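Local coordinates for uncharacterized protein (Mannheimia succiniciproducens, PDB 3KG4) that processes precursor CRISPR RNA as a metal-independent endoribonuclease of the Cas5d family, in the CRISPR adaptive immune system, at residues I55-V60 against N212-V217; Y59-I64 against A115-A120; H10-Y15 against H164-D169. One frame throughout, in Å; residues are numbered along the deposited sequence.

Contact 1: I55-V60 against N212-V217; sequences IDKIYV and NGVIDV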
# COMPACT_ATOMS: atom_id res chain seq x y z
N ILE A 55 0.70 6.86 -4.53
CA ILE A 55 -0.08 5.65 -4.77
C ILE A 55 -1.18 6.00 -5.78
O ILE A 55 -1.91 7.00 -5.60
CB ILE A 55 -0.70 5.08 -3.49
CG1 ILE A 55 0.37 4.88 -2.40
CG2 ILE A 55 -1.33 3.70 -3.74
CD1 ILE A 55 1.56 4.05 -2.85
N ASP A 56 -1.29 5.19 -6.82
CA ASP A 56 -2.30 5.39 -7.87
C ASP A 56 -3.45 4.39 -7.76
O ASP A 56 -4.64 4.75 -7.92
CB ASP A 56 -1.65 5.30 -9.24
CG ASP A 56 -0.60 6.35 -9.44
OD1 ASP A 56 -0.92 7.53 -9.25
OD2 ASP A 56 0.56 5.98 -9.75
N LYS A 57 -3.14 3.13 -7.58
CA LYS A 57 -4.18 2.11 -7.49
C LYS A 57 -3.82 1.10 -6.42
O LYS A 57 -2.66 0.78 -6.23
CB LYS A 57 -4.36 1.40 -8.85
CG LYS A 57 -4.86 2.31 -10.00
CD LYS A 57 -4.96 1.51 -11.29
CE LYS A 57 -5.64 2.30 -12.46
NZ LYS A 57 -5.55 1.35 -13.64
N ILE A 58 -4.82 0.55 -5.75
CA ILE A 58 -4.63 -0.59 -4.88
C ILE A 58 -5.57 -1.68 -5.37
O ILE A 58 -6.79 -1.52 -5.32
CB ILE A 58 -5.00 -0.23 -3.38
CG1 ILE A 58 -4.05 0.87 -2.85
CG2 ILE A 58 -5.00 -1.47 -2.55
CD1 ILE A 58 -4.61 1.64 -1.62
N TYR A 59 -5.00 -2.79 -5.82
CA TYR A 59 -5.75 -3.97 -6.19
C TYR A 59 -5.90 -4.88 -5.00
O TYR A 59 -4.91 -5.28 -4.40
CB TYR A 59 -5.03 -4.76 -7.27
CG TYR A 59 -4.79 -4.03 -8.55
CD1 TYR A 59 -5.60 -4.24 -9.67
CD2 TYR A 59 -3.76 -3.10 -8.66
CE1 TYR A 59 -5.34 -3.57 -10.88
CE2 TYR A 59 -3.52 -2.42 -9.83
CZ TYR A 59 -4.28 -2.67 -10.95
OH TYR A 59 -3.96 -1.97 -12.10
N VAL A 60 -7.14 -5.24 -4.68
CA VAL A 60 -7.45 -6.08 -3.53
C VAL A 60 -7.77 -7.46 -4.03
O VAL A 60 -8.79 -7.66 -4.71
CB VAL A 60 -8.67 -5.57 -2.75
CG1 VAL A 60 -8.94 -6.49 -1.58
CG2 VAL A 60 -8.43 -4.18 -2.27
N ASN A 212 -14.46 -3.17 -9.44
CA ASN A 212 -13.86 -4.33 -10.06
C ASN A 212 -12.49 -4.66 -9.46
O ASN A 212 -11.52 -4.85 -10.17
CB ASN A 212 -13.79 -4.11 -11.55
CG ASN A 212 -15.18 -4.02 -12.16
OD1 ASN A 212 -16.03 -4.84 -11.85
ND2 ASN A 212 -15.42 -2.99 -12.93
N GLY A 213 -12.48 -4.78 -8.15
CA GLY A 213 -11.33 -5.21 -7.40
C GLY A 213 -10.25 -4.17 -7.22
O GLY A 213 -9.20 -4.49 -6.66
N VAL A 214 -10.48 -2.95 -7.70
CA VAL A 214 -9.46 -1.91 -7.68
C VAL A 214 -9.95 -0.61 -7.03
O VAL A 214 -11.08 -0.15 -7.27
CB VAL A 214 -8.94 -1.53 -9.12
CG1 VAL A 214 -7.79 -0.50 -9.06
CG2 VAL A 214 -8.52 -2.75 -9.89
N ILE A 215 -9.07 -0.03 -6.21
CA ILE A 215 -9.29 1.25 -5.59
C ILE A 215 -8.41 2.26 -6.26
O ILE A 215 -7.16 2.16 -6.21
CB ILE A 215 -8.97 1.24 -4.09
CG1 ILE A 215 -9.73 0.15 -3.40
CG2 ILE A 215 -9.27 2.65 -3.45
CD1 ILE A 215 -9.24 -0.21 -1.98
N ASP A 216 -9.04 3.25 -6.91
CA ASP A 216 -8.28 4.35 -7.46
C ASP A 216 -8.07 5.40 -6.37
O ASP A 216 -9.00 5.78 -5.63
CB ASP A 216 -8.89 4.87 -8.79
CG ASP A 216 -8.47 3.96 -10.05
OD1 ASP A 216 -7.74 4.40 -10.97
OD2 ASP A 216 -8.85 2.76 -10.10
N VAL A 217 -6.82 5.81 -6.20
CA VAL A 217 -6.45 6.73 -5.14
C VAL A 217 -6.27 8.11 -5.74
O VAL A 217 -5.41 8.32 -6.63
CB VAL A 217 -5.13 6.26 -4.44
CG1 VAL A 217 -4.74 7.27 -3.35
CG2 VAL A 217 -5.31 4.88 -3.88
O HOH W 1 -2.96 9.16 -6.46
O HOH W 2 -5.79 7.02 -9.40
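Ile58 and Ile215 form an antiparallel hydrogen-bonded pair that joins a short C-terminal strand to strand 51-60 of the ferredoxin-like fold. Ile58 N meets Ile215 O at 2.9 Å, and the reverse bond from Ile215 N to Ile58 O matches it. Val60 N to Gly213 O and Val217 N to Asp56 O extend the ladder at its two ends. On one face, Tyr59 and Val214 lie side by side. Val214 CG1 stands 4.3 Å above the centre of the Tyr59 ring, while CG2 comes within 3.3 Å of Tyr59 CD1 at the rim. On the same face, Lys57 runs extended beside Asp216, pointing the same way. Lys57 CE comes to 3.3 Å from Asp216 OD1, but NZ stays 4.6 Å from OD1, beyond a salt bridge. Ile58, Ile215 and Val217 are buried; Ile58 CD1 touches Val217 CG2 at 4.0 Å. Helix 35-45 covers this end through Pro35, which packs on Val217. Further out, Asp56 and Lys57 both face Glu119, a classic beta bulge in strand 51-60. Asp56 CB points away from 212-217, and OD2 hydrogen-bonds to His121 ND1. The exit of the short strand is also held by water, which donates to Asp56 O (2.9 Å) and to Val217 O (3.1 Å).

Contact 2: Y59-I64 against A115-A120; sequences YVLKPI and AYVIEA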
# COMPACT_ATOMS: atom_id res chain seq x y z
N TYR A 59 -5.00 -2.79 -5.82
CA TYR A 59 -5.75 -3.97 -6.19
C TYR A 59 -5.90 -4.88 -5.00
O TYR A 59 -4.91 -5.28 -4.40
CB TYR A 59 -5.03 -4.76 -7.27
CG TYR A 59 -4.79 -4.03 -8.55
CD1 TYR A 59 -5.60 -4.24 -9.67
CD2 TYR A 59 -3.76 -3.10 -8.66
CE1 TYR A 59 -5.34 -3.57 -10.88
CE2 TYR A 59 -3.52 -2.42 -9.83
CZ TYR A 59 -4.28 -2.67 -10.95
OH TYR A 59 -3.96 -1.97 -12.10
N VAL A 60 -7.14 -5.24 -4.68
CA VAL A 60 -7.45 -6.08 -3.53
C VAL A 60 -7.77 -7.46 -4.03
O VAL A 60 -8.79 -7.66 -4.71
CB VAL A 60 -8.67 -5.57 -2.75
CG1 VAL A 60 -8.94 -6.49 -1.58
CG2 VAL A 60 -8.43 -4.18 -2.27
N LEU A 61 -6.94 -8.43 -3.64
CA LEU A 61 -6.92 -9.77 -4.26
C LEU A 61 -7.67 -10.84 -3.48
O LEU A 61 -8.11 -11.83 -4.06
CB LEU A 61 -5.46 -10.23 -4.44
CG LEU A 61 -4.59 -9.29 -5.26
CD1 LEU A 61 -3.18 -9.85 -5.40
CD2 LEU A 61 -5.24 -9.06 -6.62
N LYS A 62 -7.81 -10.66 -2.17
CA LYS A 62 -8.35 -11.70 -1.35
C LYS A 62 -9.55 -11.21 -0.54
O LYS A 62 -9.64 -10.04 -0.23
CB LYS A 62 -7.26 -12.26 -0.45
CG LYS A 62 -6.27 -13.17 -1.17
CD LYS A 62 -5.30 -13.77 -0.20
CE LYS A 62 -4.88 -15.18 -0.59
NZ LYS A 62 -3.72 -15.65 0.24
N PRO A 63 -10.50 -12.11 -0.24
CA PRO A 63 -11.69 -11.72 0.49
C PRO A 63 -11.33 -11.06 1.83
O PRO A 63 -10.37 -11.44 2.46
CB PRO A 63 -12.43 -13.05 0.72
CG PRO A 63 -11.79 -14.01 -0.21
CD PRO A 63 -10.40 -13.57 -0.39
N ILE A 64 -12.07 -10.00 2.14
CA ILE A 64 -11.92 -9.21 3.35
C ILE A 64 -12.41 -10.03 4.55
O ILE A 64 -13.61 -10.33 4.66
CB ILE A 64 -12.67 -7.86 3.19
CG1 ILE A 64 -12.11 -7.11 1.97
CG2 ILE A 64 -12.50 -6.97 4.46
CD1 ILE A 64 -12.83 -5.84 1.57
N ALA A 115 -3.72 -9.99 0.37
CA ALA A 115 -2.79 -9.74 -0.72
C ALA A 115 -3.28 -8.61 -1.58
O ALA A 115 -4.48 -8.51 -1.91
CB ALA A 115 -2.63 -11.01 -1.56
N TYR A 116 -2.34 -7.76 -1.97
CA TYR A 116 -2.64 -6.62 -2.79
C TYR A 116 -1.64 -6.46 -3.92
O TYR A 116 -0.53 -6.99 -3.84
CB TYR A 116 -2.64 -5.33 -1.97
CG TYR A 116 -3.40 -5.41 -0.65
CD1 TYR A 116 -4.78 -5.22 -0.61
CD2 TYR A 116 -2.75 -5.70 0.54
CE1 TYR A 116 -5.46 -5.33 0.56
CE2 TYR A 116 -3.46 -5.80 1.74
CZ TYR A 116 -4.80 -5.59 1.74
OH TYR A 116 -5.54 -5.71 2.91
N VAL A 117 -2.02 -5.66 -4.91
CA VAL A 117 -1.05 -5.00 -5.78
C VAL A 117 -1.13 -3.52 -5.53
O VAL A 117 -2.24 -2.92 -5.51
CB VAL A 117 -1.27 -5.29 -7.29
CG1 VAL A 117 -0.19 -4.60 -8.13
CG2 VAL A 117 -1.22 -6.77 -7.50
N ILE A 118 0.04 -2.92 -5.34
CA ILE A 118 0.20 -1.48 -5.21
C ILE A 118 0.77 -0.94 -6.50
O ILE A 118 1.85 -1.39 -6.95
CB ILE A 118 1.19 -1.15 -4.10
CG1 ILE A 118 0.74 -1.79 -2.78
CG2 ILE A 118 1.41 0.36 -4.01
CD1 ILE A 118 -0.72 -1.52 -2.42
N GLU A 119 0.04 -0.00 -7.10
CA GLU A 119 0.48 0.64 -8.31
C GLU A 119 0.78 2.09 -7.97
O GLU A 119 -0.08 2.75 -7.40
CB GLU A 119 -0.61 0.55 -9.37
CG GLU A 119 -0.17 1.02 -10.71
CD GLU A 119 -1.24 0.64 -11.79
OE1 GLU A 119 -1.52 -0.55 -11.99
OE2 GLU A 119 -1.76 1.57 -12.43
N ALA A 120 1.97 2.56 -8.32
CA ALA A 120 2.50 3.83 -7.85
C ALA A 120 3.46 4.43 -8.86
O ALA A 120 3.99 3.72 -9.75
CB ALA A 120 3.27 3.62 -6.46
O HOH W 3 -6.49 -8.86 0.24
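Tyr59 and Val117 form an antiparallel hydrogen-bonded pair where strand 51-60, the edge strand of the ferredoxin-like core, ends beside strand 114-124. Tyr59 N gives a bond of 2.8 Å to Val117 O, and Val117 N returns one to Tyr59 O on a lone pair. One residue on, Val60 and Tyr116 make a non-hydrogen-bonded pair. Their side chains lie together on the opposite face from Tyr59, with Val60 CG2 4.1 Å from Tyr116 CD1. Strand pairing continues into the following loop, because Leu61 N still bonds to Ala115 O at 3.0 Å. Leu61 CD1 then packs on Ala115 CB at 4.0 Å and reaches Val117 CG2. A water accepts from both Lys62 N and Ala115 N where the two chains part. The Tyr59 ring turns an edge to strand 114-124: Val117 O lies near the ring plane, and CD2 touches Val117 CB at 3.6 Å. Farther along that edge stands Glu119. Its CG is anti to the backbone N (chi1 -172°), and the chain runs on extended to the tyrosine hydroxyl. Tyr59 OH donates to Glu119 OE1 at 2.8 Å, from above the carboxylate plane, and ring and carboxylate planes are 47° apart. Arg8, on the neighbouring strand 7-13, forms a salt bridge to the same OE1 through NE. One oxygen of a buried carboxylate thus takes both a neutral and a charged donor. The arginine would partly balance the negative charge, the hydroxyl adds a neutral bond, and the two probably restrain OE1.

Contact 3: H10-Y15 against H164-D169; sequences HIWGDY and HFALID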
# COMPACT_ATOMS: atom_id res chain seq x y z
N HIS A 10 3.48 -6.60 -5.77
CA HIS A 10 2.63 -7.60 -5.18
C HIS A 10 3.03 -7.76 -3.72
O HIS A 10 4.22 -7.92 -3.39
CB HIS A 10 2.80 -8.92 -5.94
CG HIS A 10 1.89 -10.03 -5.49
ND1 HIS A 10 2.22 -11.35 -5.62
CD2 HIS A 10 0.69 -10.00 -4.86
CE1 HIS A 10 1.24 -12.10 -5.15
NE2 HIS A 10 0.29 -11.30 -4.69
N ILE A 11 2.07 -7.61 -2.81
CA ILE A 11 2.33 -7.79 -1.37
C ILE A 11 1.31 -8.73 -0.77
O ILE A 11 0.16 -8.77 -1.20
CB ILE A 11 2.36 -6.42 -0.60
CG1 ILE A 11 0.99 -5.71 -0.65
CG2 ILE A 11 3.48 -5.56 -1.16
CD1 ILE A 11 0.90 -4.38 0.18
N TRP A 12 1.74 -9.52 0.22
CA TRP A 12 0.83 -10.39 0.91
C TRP A 12 1.30 -10.68 2.34
O TRP A 12 2.45 -10.40 2.71
CB TRP A 12 0.64 -11.68 0.14
CG TRP A 12 1.91 -12.45 0.00
CD1 TRP A 12 2.32 -13.47 0.81
CD2 TRP A 12 2.96 -12.27 -0.98
NE1 TRP A 12 3.57 -13.94 0.39
CE2 TRP A 12 3.97 -13.23 -0.70
CE3 TRP A 12 3.14 -11.40 -2.05
CZ2 TRP A 12 5.14 -13.35 -1.47
CZ3 TRP A 12 4.32 -11.52 -2.83
CH2 TRP A 12 5.30 -12.49 -2.53
N GLY A 13 0.41 -11.26 3.12
CA GLY A 13 0.69 -11.56 4.53
C GLY A 13 -0.44 -12.33 5.14
O GLY A 13 -1.57 -12.24 4.70
N ASP A 14 -0.14 -13.11 6.18
CA ASP A 14 -1.18 -13.88 6.85
C ASP A 14 -2.08 -12.97 7.67
O ASP A 14 -3.23 -13.29 7.87
CB ASP A 14 -0.56 -14.93 7.78
CG ASP A 14 0.11 -16.10 7.02
OD1 ASP A 14 -0.04 -16.20 5.78
OD2 ASP A 14 0.79 -16.91 7.70
N TYR A 15 -1.52 -11.87 8.16
CA TYR A 15 -2.23 -10.84 8.95
C TYR A 15 -1.86 -9.40 8.56
O TYR A 15 -0.74 -9.12 8.07
CB TYR A 15 -1.93 -11.01 10.43
CG TYR A 15 -2.34 -12.34 10.98
CD1 TYR A 15 -3.68 -12.61 11.25
CD2 TYR A 15 -1.39 -13.34 11.21
CE1 TYR A 15 -4.07 -13.84 11.76
CE2 TYR A 15 -1.77 -14.57 11.72
CZ TYR A 15 -3.10 -14.81 12.00
OH TYR A 15 -3.48 -16.02 12.51
N HIS A 164 5.34 -9.53 2.94
CA HIS A 164 6.10 -10.18 1.88
C HIS A 164 5.75 -9.52 0.57
O HIS A 164 4.62 -9.04 0.39
CB HIS A 164 5.75 -11.63 1.83
CG HIS A 164 6.01 -12.33 3.12
ND1 HIS A 164 5.06 -13.11 3.75
CD2 HIS A 164 7.09 -12.32 3.94
CE1 HIS A 164 5.57 -13.57 4.89
NE2 HIS A 164 6.80 -13.11 5.02
N PHE A 165 6.70 -9.52 -0.36
CA PHE A 165 6.54 -8.77 -1.58
C PHE A 165 7.30 -9.34 -2.77
O PHE A 165 8.30 -10.05 -2.60
CB PHE A 165 6.94 -7.31 -1.37
CG PHE A 165 8.40 -7.09 -1.00
CD1 PHE A 165 9.40 -7.13 -1.98
CD2 PHE A 165 8.77 -6.83 0.31
CE1 PHE A 165 10.74 -6.91 -1.63
CE2 PHE A 165 10.10 -6.63 0.67
CZ PHE A 165 11.09 -6.65 -0.31
N ALA A 166 6.82 -8.97 -3.96
CA ALA A 166 7.43 -9.40 -5.23
C ALA A 166 7.10 -8.32 -6.26
O ALA A 166 5.95 -7.83 -6.34
CB ALA A 166 6.87 -10.75 -5.64
N LEU A 167 8.12 -7.86 -6.99
CA LEU A 167 7.88 -6.89 -8.04
C LEU A 167 6.99 -7.54 -9.09
O LEU A 167 7.07 -8.74 -9.34
CB LEU A 167 9.19 -6.40 -8.66
CG LEU A 167 9.07 -5.23 -9.63
CD1 LEU A 167 8.87 -3.88 -8.91
CD2 LEU A 167 10.31 -5.15 -10.53
N ILE A 168 6.10 -6.75 -9.67
CA ILE A 168 5.37 -7.19 -10.85
C ILE A 168 6.01 -6.33 -11.93
O ILE A 168 5.66 -5.17 -12.09
CB ILE A 168 3.86 -6.93 -10.74
CG1 ILE A 168 3.24 -7.74 -9.60
CG2 ILE A 168 3.14 -7.20 -12.10
CD1 ILE A 168 2.49 -8.97 -10.04
N ASP A 169 7.01 -6.88 -12.62
CA ASP A 169 7.75 -6.13 -13.66
C ASP A 169 6.85 -6.08 -14.88
O ASP A 169 5.77 -6.67 -14.90
CB ASP A 169 9.08 -6.83 -13.98
CG ASP A 169 10.16 -5.89 -14.39
OD1 ASP A 169 9.91 -4.72 -14.79
OD2 ASP A 169 11.32 -6.34 -14.30
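Trp12 presents one face of its indole to His164 and Phe165. His164 CB sits 3.4 Å above the plane, toward the rim, and Phe165 N lies over the same face. The CB makes a CH-pi contact with the five-membered ring, 3.7 Å from its centroid. The His164 imidazole itself is oblique to the indole, with planes 49° apart. Ala166 CB is at the indole edge, in plane, 3.9 Å from Trp12 CZ3. The His10 ring lies on the other side of the indole plane from His164 CB, and Trp12 CE3 stands 3.6 Å above the centre of the His10 ring. Chi1 of 62° puts Trp12 CG in the crowded position between backbone N and carbonyl carbon, and chi2 of 95° sets the turn of the ring plane. Beneath these side chains runs an antiparallel ladder of four backbone bonds. Trp12 and His164 exchange one pair, and His10 and Ala166 the other, with His10 N to Ala166 O at 2.8 Å. Between them, Ile11 and Phe165 form a non-hydrogen-bonded pair on the opposite face, where Ile11 CG2 meets Phe165 CB at 3.9 Å. Past the ladder, Ile168 CG1 packs on His10 CB at 3.9 Å. Strand 164-167 is the outermost of the sheet at this side within this chain. Strand 7-13 has strand 114-124 as its other neighbour, and Ile11 packs there on Tyr116 and Ile118. Leu167 turns away from strand 7-13 to pack on Phe141, Ala145 and Leu146 of helix 135-146.

Overall arrangement
All three contacts belong to one antiparallel sheet. Its strands run in the order 164-167, 7-13, 114-124, 51-60, 214-216, then 203-211 and 186-195. The first four give the 4-1-3-2 order of a ferredoxin-like fold, as expected for a Cas5 protein. Contact 1 joins strand 214-216 to this core. Contacts 1 and 2 share Tyr59 and Val60, and their centres are 7 Å apart. The centres of contacts 2 and 3 are about 9 Å apart; they touch where Tyr116 N probably bonds to Ile11 O. Contacts 1 and 3 are about 15 Å apart, centre to centre, and do not touch. Along the chain, contact 2 is nested within contact 3, whereas contacts 1 and 3 interleave. Core and C-terminal extension of this RNA-processing protein thus form one sheet.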